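PDB 3BJX: halocarboxylic acid dehalogenase DehI from Pseudomonas putida, which probably hydrolyses the carbon-halogen bond of 2-haloalkanoic acids, releasing halide and leaving a hydroxy acid. Local coordinates for residues A[117-120]-A[121-125]; A[201-204]-A[205-208]; A[291-294]-A[295-298]. All blocks are in the same frame, centred on the assembly; numbering follows the deposited sequence.

Interaction 1. Residues A[117-120]-A[121-125]; sequences KVRR and VLYAF
L122 N reaches back one turn to V118 O at 2.9 Å, an almost straight bond (N-H...O angle 169°), and the next residue along repeats it between Y123 N and R119 O, also 2.9 Å. A124 N follows with R120 O, while the bond from V121 N to K117 O is weak at 3.4 Å. These i to i+4 bonds hold an unbroken piece of α-helix, and the side chains four residues apart meet because of them. V118 and L122 run alongside each other, V118 CG1 against L122 CD1 at 3.8 Å; both are buried and purely apolar, and L122 goes on to pack against helix 267-299. R119 and Y123 form a more elaborate pair. With CG anti to the backbone N (chi1 176°), R119 sets this carbon over one face of the Y123 ring, and CG stands 4.0 Å from the ring centroid, somewhat toward the rim, in a CH-pi contact. Further out the arginine chain bends, and the guanidinium is turned nearly at right angles to the ring (83°), with Y123 OH lying at its edge, near its plane. Both polar ends find the carboxylate of D299: R119 NH2 forms a salt bridge with OD1, and Y123 OH a hydrogen bond with OD2. E116 holds R119 NH1, so an arginine with several N-H groups is well chosen here; R120 instead reaches D170. The piece belongs to helix 112-143 and is covered on two fronts: L122 and Y123 pack on helix 267-299, while V121 and F125 pack on the short helix 203-208.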
loop_
_atom_site.group_PDB
_atom_site.type_symbol
_atom_site.label_atom_id
_atom_site.label_comp_id
_atom_site.label_asym_id
_atom_site.label_seq_id
_atom_site.Cartn_x
_atom_site.Cartn_y
_atom_site.Cartn_z
ATOM N N LYS A 117 29.407 15.938 -2.658
ATOM C CA LYS A 117 28.110 16.569 -2.547
ATOM C C LYS A 117 26.982 15.561 -2.694
ATOM O O LYS A 117 26.006 15.640 -1.965
ATOM C CB LYS A 117 27.983 17.706 -3.553
ATOM C CG LYS A 117 29.002 18.818 -3.360
ATOM C CD LYS A 117 29.152 19.112 -1.899
ATOM C CE LYS A 117 29.982 20.333 -1.674
ATOM N NZ LYS A 117 29.797 20.756 -0.257
ATOM N N VAL A 118 27.129 14.613 -3.628
ATOM C CA VAL A 118 26.167 13.506 -3.828
ATOM C C VAL A 118 26.138 12.654 -2.545
ATOM O O VAL A 118 25.094 12.497 -1.923
ATOM C CB VAL A 118 26.537 12.660 -5.103
ATOM C CG1 VAL A 118 25.748 11.346 -5.192
ATOM C CG2 VAL A 118 26.394 13.509 -6.407
ATOM N N ARG A 119 27.300 12.152 -2.142
ATOM C CA ARG A 119 27.519 11.445 -0.868
ATOM C C ARG A 119 26.873 12.091 0.382
ATOM O O ARG A 119 26.309 11.380 1.217
ATOM C CB ARG A 119 29.044 11.250 -0.653
ATOM C CG ARG A 119 29.429 10.616 0.663
ATOM C CD ARG A 119 30.915 10.436 0.810
ATOM N NE ARG A 119 31.466 9.430 -0.101
ATOM C CZ ARG A 119 32.292 9.708 -1.109
ATOM N NH1 ARG A 119 32.665 10.958 -1.341
ATOM N NH2 ARG A 119 32.749 8.741 -1.891
ATOM N N ARG A 120 26.981 13.416 0.518
ATOM C CA ARG A 120 26.431 14.137 1.678
ATOM C C ARG A 120 24.924 13.956 1.743
ATOM O O ARG A 120 24.358 13.739 2.824
ATOM C CB ARG A 120 26.782 15.635 1.637
ATOM C CG ARG A 120 28.273 15.950 1.878
ATOM C CD ARG A 120 28.610 17.461 1.936
ATOM N NE ARG A 120 28.405 18.051 3.271
ATOM C CZ ARG A 120 27.498 18.991 3.554
ATOM N NH1 ARG A 120 26.689 19.457 2.597
ATOM N NH2 ARG A 120 27.385 19.469 4.794
ATOM N N VAL A 121 24.301 14.064 0.573
ATOM C CA VAL A 121 22.872 13.859 0.343
ATOM C C VAL A 121 22.489 12.403 0.594
ATOM O O VAL A 121 21.557 12.110 1.350
ATOM C CB VAL A 121 22.493 14.264 -1.136
ATOM C CG1 VAL A 121 21.074 13.770 -1.532
ATOM C CG2 VAL A 121 22.670 15.774 -1.347
ATOM N N LEU A 122 23.217 11.481 -0.032
ATOM C CA LEU A 122 22.944 10.066 0.171
ATOM C C LEU A 122 22.957 9.716 1.677
ATOM O O LEU A 122 22.056 9.016 2.162
ATOM C CB LEU A 122 23.905 9.189 -0.648
ATOM C CG LEU A 122 23.838 9.176 -2.188
ATOM C CD1 LEU A 122 25.063 8.455 -2.771
ATOM C CD2 LEU A 122 22.561 8.532 -2.695
ATOM N N TYR A 123 23.932 10.254 2.415
ATOM C CA TYR A 123 24.094 9.968 3.864
ATOM C C TYR A 123 22.998 10.535 4.753
ATOM O O TYR A 123 22.591 9.888 5.735
ATOM C CB TYR A 123 25.457 10.460 4.365
ATOM C CG TYR A 123 26.620 9.539 4.025
ATOM C CD1 TYR A 123 26.561 8.683 2.902
ATOM C CD2 TYR A 123 27.767 9.529 4.793
ATOM C CE1 TYR A 123 27.600 7.849 2.571
ATOM C CE2 TYR A 123 28.818 8.691 4.465
ATOM C CZ TYR A 123 28.718 7.854 3.344
ATOM O OH TYR A 123 29.733 7.016 2.997
ATOM N N ALA A 124 22.539 11.749 4.447
ATOM C CA ALA A 124 21.456 12.360 5.206
ATOM C C ALA A 124 20.201 11.515 5.103
ATOM O O ALA A 124 19.414 11.444 6.055
ATOM C CB ALA A 124 21.169 13.792 4.710
ATOM N N PHE A 125 19.992 10.919 3.934
ATOM C CA PHE A 125 18.817 10.117 3.670
ATOM C C PHE A 125 18.943 8.742 4.259
ATOM O O PHE A 125 17.983 8.267 4.849
ATOM C CB PHE A 125 18.494 10.034 2.173
ATOM C CG PHE A 125 17.789 11.241 1.659
ATOM C CD1 PHE A 125 16.456 11.425 1.915
ATOM C CD2 PHE A 125 18.480 12.222 0.957
ATOM C CE1 PHE A 125 15.808 12.557 1.466
ATOM C CE2 PHE A 125 17.833 13.352 0.519
ATOM C CZ PHE A 125 16.506 13.529 0.778
#

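Interaction 2. Residues A[201-204]-A[205-208]; sequences PASD and FQAL. With SO4 (sulfate ion), chain E.
P201 starts the approach to the helix with its ring carbon CB 4.5 Å from F205 CB, a loose apolar contact. A202 follows at the N-cap position. An alanine side chain brings no capping group, but the backbone carbonyl of A202 is gripped twice: F205 N comes from above the carbonyl plane at 2.9 Å, and Q206 N lies in that plane at 3.1 Å. A202 CB lies 4.1 Å from F205 CD2, a small methyl that touches the aromatic ring at one carbon. S203 opens the helix proper. Its N donates to O4 of a sulfate ion at 3.2 Å, and its OG, lying beside its own backbone N (chi1 -57°), bonds to O3 of the same ion at a distance so short that its exact value is doubtful. R55 also bonds S203 OG, and W49 NE1 and F52 N donate to the sulfate. D204 brings OD1 within 2.9 Å of sulfate O1, while its OD2 meets N129 ND2; its backbone O receives weak bonds from A207 N and L208 N and is brushed by L208 CD1 at 3.4 Å. The sulfate probably came from the crystallisation liquor, yet the chemistry around it is telling: a helix N-terminus, a serine hydroxyl and two further N-H donors converge on one anion. That is consistent with a pocket able to receive an acidic group, such as the carboxylate of a haloacid, although the D204 carboxylate right beside the anion tempers the inference.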
loop_
_atom_site.group_PDB
_atom_site.type_symbol
_atom_site.label_atom_id
_atom_site.label_comp_id
_atom_site.label_asym_id
_atom_site.label_seq_id
_atom_site.Cartn_x
_atom_site.Cartn_y
_atom_site.Cartn_z
ATOM N N PRO A 201 7.873 10.450 -6.900
ATOM C CA PRO A 201 9.283 10.422 -6.560
ATOM C C PRO A 201 9.569 10.764 -5.073
ATOM O O PRO A 201 9.009 11.708 -4.534
ATOM C CB PRO A 201 9.866 11.480 -7.486
ATOM C CG PRO A 201 8.769 12.424 -7.706
ATOM C CD PRO A 201 7.495 11.673 -7.624
ATOM N N ALA A 202 10.453 9.997 -4.435
ATOM C CA ALA A 202 10.832 10.228 -3.031
ATOM C C ALA A 202 11.653 11.492 -2.948
ATOM O O ALA A 202 12.294 11.867 -3.944
ATOM C CB ALA A 202 11.655 9.070 -2.531
ATOM N N SER A 203 11.659 12.131 -1.772
ATOM C CA SER A 203 12.495 13.321 -1.544
ATOM C C SER A 203 13.918 13.043 -1.966
ATOM O O SER A 203 14.635 13.954 -2.402
ATOM C CB SER A 203 12.509 13.742 -0.070
ATOM O OG SER A 203 11.209 13.997 0.413
ATOM N N ASP A 204 14.308 11.769 -1.844
ATOM C CA ASP A 204 15.666 11.300 -2.165
ATOM C C ASP A 204 16.023 11.622 -3.583
ATOM O O ASP A 204 17.148 12.049 -3.862
ATOM C CB ASP A 204 15.762 9.776 -2.013
ATOM C CG ASP A 204 15.471 9.310 -0.622
ATOM O OD1 ASP A 204 14.325 9.522 -0.129
ATOM O OD2 ASP A 204 16.383 8.708 -0.031
ATOM N N PHE A 205 15.058 11.359 -4.467
ATOM C CA PHE A 205 15.177 11.582 -5.910
ATOM C C PHE A 205 15.034 13.061 -6.278
ATOM O O PHE A 205 15.714 13.538 -7.176
ATOM C CB PHE A 205 14.207 10.677 -6.681
ATOM C CG PHE A 205 14.445 9.206 -6.440
ATOM C CD1 PHE A 205 15.752 8.681 -6.434
ATOM C CD2 PHE A 205 13.380 8.335 -6.212
ATOM C CE1 PHE A 205 15.980 7.333 -6.191
ATOM C CE2 PHE A 205 13.604 6.986 -5.964
ATOM C CZ PHE A 205 14.900 6.478 -5.962
ATOM N N GLN A 206 14.175 13.795 -5.571
ATOM C CA GLN A 206 14.166 15.272 -5.677
ATOM C C GLN A 206 15.527 15.933 -5.396
ATOM O O GLN A 206 15.885 16.964 -5.979
ATOM C CB GLN A 206 13.113 15.860 -4.742
ATOM C CG GLN A 206 11.687 15.527 -5.152
ATOM C CD GLN A 206 10.667 16.114 -4.190
ATOM O OE1 GLN A 206 10.071 15.399 -3.381
ATOM N NE2 GLN A 206 10.477 17.421 -4.259
ATOM N N ALA A 207 16.288 15.328 -4.498
ATOM C CA ALA A 207 17.507 15.915 -4.023
ATOM C C ALA A 207 18.660 15.625 -4.958
ATOM O O ALA A 207 19.577 16.431 -5.095
ATOM C CB ALA A 207 17.797 15.389 -2.644
ATOM N N LEU A 208 18.635 14.448 -5.577
ATOM C CA LEU A 208 19.699 14.017 -6.483
ATOM C C LEU A 208 19.458 14.666 -7.836
ATOM O O LEU A 208 20.409 14.929 -8.576
ATOM C CB LEU A 208 19.735 12.491 -6.590
ATOM C CG LEU A 208 20.202 11.725 -5.331
ATOM C CD1 LEU A 208 19.637 10.304 -5.306
ATOM C CD2 LEU A 208 21.731 11.694 -5.155
HETATM S S SO4 E . 11.019 10.620 1.678
HETATM O O1 SO4 E . 12.466 10.446 1.907
HETATM O O2 SO4 E . 10.265 9.939 2.730
HETATM O O3 SO4 E . 10.711 12.042 1.711
HETATM O O4 SO4 E . 10.600 10.079 0.385
#

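Interaction 3. Residues A[291-294]-A[295-298]; sequences IIHI and TECL
T295 and I291 stand one turn apart in helix 267-299, the long helix near the C-terminus of this all-helical fold, and form a familiar helical motif: a threonine hydroxyl bonded to the carbonyl four residues earlier. I291 O is gripped twice, by T295 N at 2.9 Å and by T295 OG1 at 2.6 Å, the two donors arriving from opposite faces of the carbonyl plane. The first torsion makes this possible, since it sets OG1 beside the backbone N (chi1 -48°) and leaves CG2 anti to it. Around this pair the packing is close: T295 touches L122 and Y123, I291 touches N126, and I294 is covered by V218, V222 and L101. N126 ND2 also bonds OG1, so the buried hydroxyl both donates and accepts. With a valine here the hydroxyl is gone, N126 ND2 would probably lose this acceptor, and I291 O would probably be left with the backbone N-H as its one donor from this residue. C297, buried too, adds to the packed part by setting its sulfur over one face of the H293 ring, SG 4.3 Å from the centroid, a polarisable atom well suited to an aromatic face. The side bearing the partly exposed E296 is looser. There H293 and E296 do not meet directly; their ring and carboxylate planes are 86° apart, and H293 ND1 stays 4.1 Å from E296 OE1. A water bridges the polar ends: it lies in the imidazole plane, 2.8 Å from H293 ND1, and donates to E296 OE1 at 2.6 Å.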
loop_
_atom_site.group_PDB
_atom_site.type_symbol
_atom_site.label_atom_id
_atom_site.label_comp_id
_atom_site.label_asym_id
_atom_site.label_seq_id
_atom_site.Cartn_x
_atom_site.Cartn_y
_atom_site.Cartn_z
ATOM N N ILE A 291 18.469 3.566 -1.864
ATOM C CA ILE A 291 19.470 4.609 -1.591
ATOM C C ILE A 291 20.673 4.036 -0.864
ATOM O O ILE A 291 21.806 4.416 -1.150
ATOM C CB ILE A 291 18.844 5.845 -0.834
ATOM C CG1 ILE A 291 17.708 6.461 -1.671
ATOM C CG2 ILE A 291 19.893 6.883 -0.463
ATOM C CD1 ILE A 291 18.105 7.032 -2.997
ATOM N N ILE A 292 20.433 3.104 0.057
ATOM C CA ILE A 292 21.535 2.376 0.651
ATOM C C ILE A 292 22.250 1.556 -0.418
ATOM O O ILE A 292 23.472 1.471 -0.402
ATOM C CB ILE A 292 21.084 1.499 1.867
ATOM C CG1 ILE A 292 20.885 2.392 3.097
ATOM C CG2 ILE A 292 22.110 0.389 2.184
ATOM C CD1 ILE A 292 20.367 1.683 4.272
ATOM N N HIS A 293 21.493 0.970 -1.358
ATOM C CA HIS A 293 22.118 0.304 -2.502
ATOM C C HIS A 293 23.026 1.193 -3.318
ATOM O O HIS A 293 24.151 0.814 -3.593
ATOM C CB HIS A 293 21.117 -0.368 -3.434
ATOM C CG HIS A 293 21.768 -1.329 -4.382
ATOM N ND1 HIS A 293 22.480 -2.429 -3.946
ATOM C CD2 HIS A 293 21.842 -1.342 -5.735
ATOM C CE1 HIS A 293 22.949 -3.082 -4.994
ATOM N NE2 HIS A 293 22.581 -2.441 -6.089
ATOM N N ILE A 294 22.550 2.369 -3.706
ATOM C CA ILE A 294 23.388 3.341 -4.414
ATOM C C ILE A 294 24.629 3.702 -3.584
ATOM O O ILE A 294 25.739 3.705 -4.088
ATOM C CB ILE A 294 22.567 4.613 -4.748
ATOM C CG1 ILE A 294 21.551 4.322 -5.860
ATOM C CG2 ILE A 294 23.465 5.789 -5.122
ATOM C CD1 ILE A 294 20.374 5.321 -5.935
ATOM N N THR A 295 24.428 3.999 -2.304
ATOM C CA THR A 295 25.532 4.283 -1.380
ATOM C C THR A 295 26.579 3.185 -1.347
ATOM O O THR A 295 27.778 3.472 -1.332
ATOM C CB THR A 295 25.016 4.555 0.032
ATOM O OG1 THR A 295 23.933 5.493 -0.052
ATOM C CG2 THR A 295 26.105 5.147 0.913
ATOM N N GLU A 296 26.122 1.935 -1.355
ATOM C CA GLU A 296 27.005 0.778 -1.319
ATOM C C GLU A 296 27.843 0.660 -2.600
ATOM O O GLU A 296 29.007 0.266 -2.555
ATOM C CB GLU A 296 26.186 -0.492 -1.090
ATOM C CG GLU A 296 27.017 -1.738 -0.809
ATOM C CD GLU A 296 26.207 -3.025 -0.833
ATOM O OE1 GLU A 296 24.951 -3.002 -0.727
ATOM O OE2 GLU A 296 26.847 -4.082 -0.973
ATOM N N CYS A 297 27.239 0.984 -3.739
ATOM C CA CYS A 297 27.933 0.965 -5.014
ATOM C C CYS A 297 28.977 2.044 -5.045
ATOM O O CYS A 297 29.936 1.940 -5.798
ATOM C CB CYS A 297 26.966 1.193 -6.165
ATOM S SG CYS A 297 25.912 -0.209 -6.566
ATOM N N LEU A 298 28.792 3.079 -4.220
ATOM C CA LEU A 298 29.730 4.193 -4.150
ATOM C C LEU A 298 30.866 3.952 -3.152
ATOM O O LEU A 298 32.034 4.093 -3.514
ATOM C CB LEU A 298 29.012 5.505 -3.828
ATOM C CG LEU A 298 29.850 6.784 -4.006
ATOM C CD1 LEU A 298 30.153 7.035 -5.476
ATOM C CD2 LEU A 298 29.182 8.016 -3.367
HETATM O O HOH W 1 22.364 -3.019 -1.169
#

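In the fold
Along the chain the three contacts come in series, on helices 112-143, 203-208 and 267-299, yet in space they form one cluster. The centre of interaction 1 lies about 11 Å from that of interaction 2 and about 10 Å from that of interaction 3, while the centres of interactions 2 and 3 are about 15 Å apart. Helix 112-143 thus meets both others: V121 and F125 lean on A207, and L122 packs against both I291 and I294. I291 closes the triangle by touching D204 and F205. Far-separated parts of the sequence are so joined largely by apolar packing, with D204 and T295 among the touching side chains, and the sulfate-bearing start of helix 203-208 rests on two long helices.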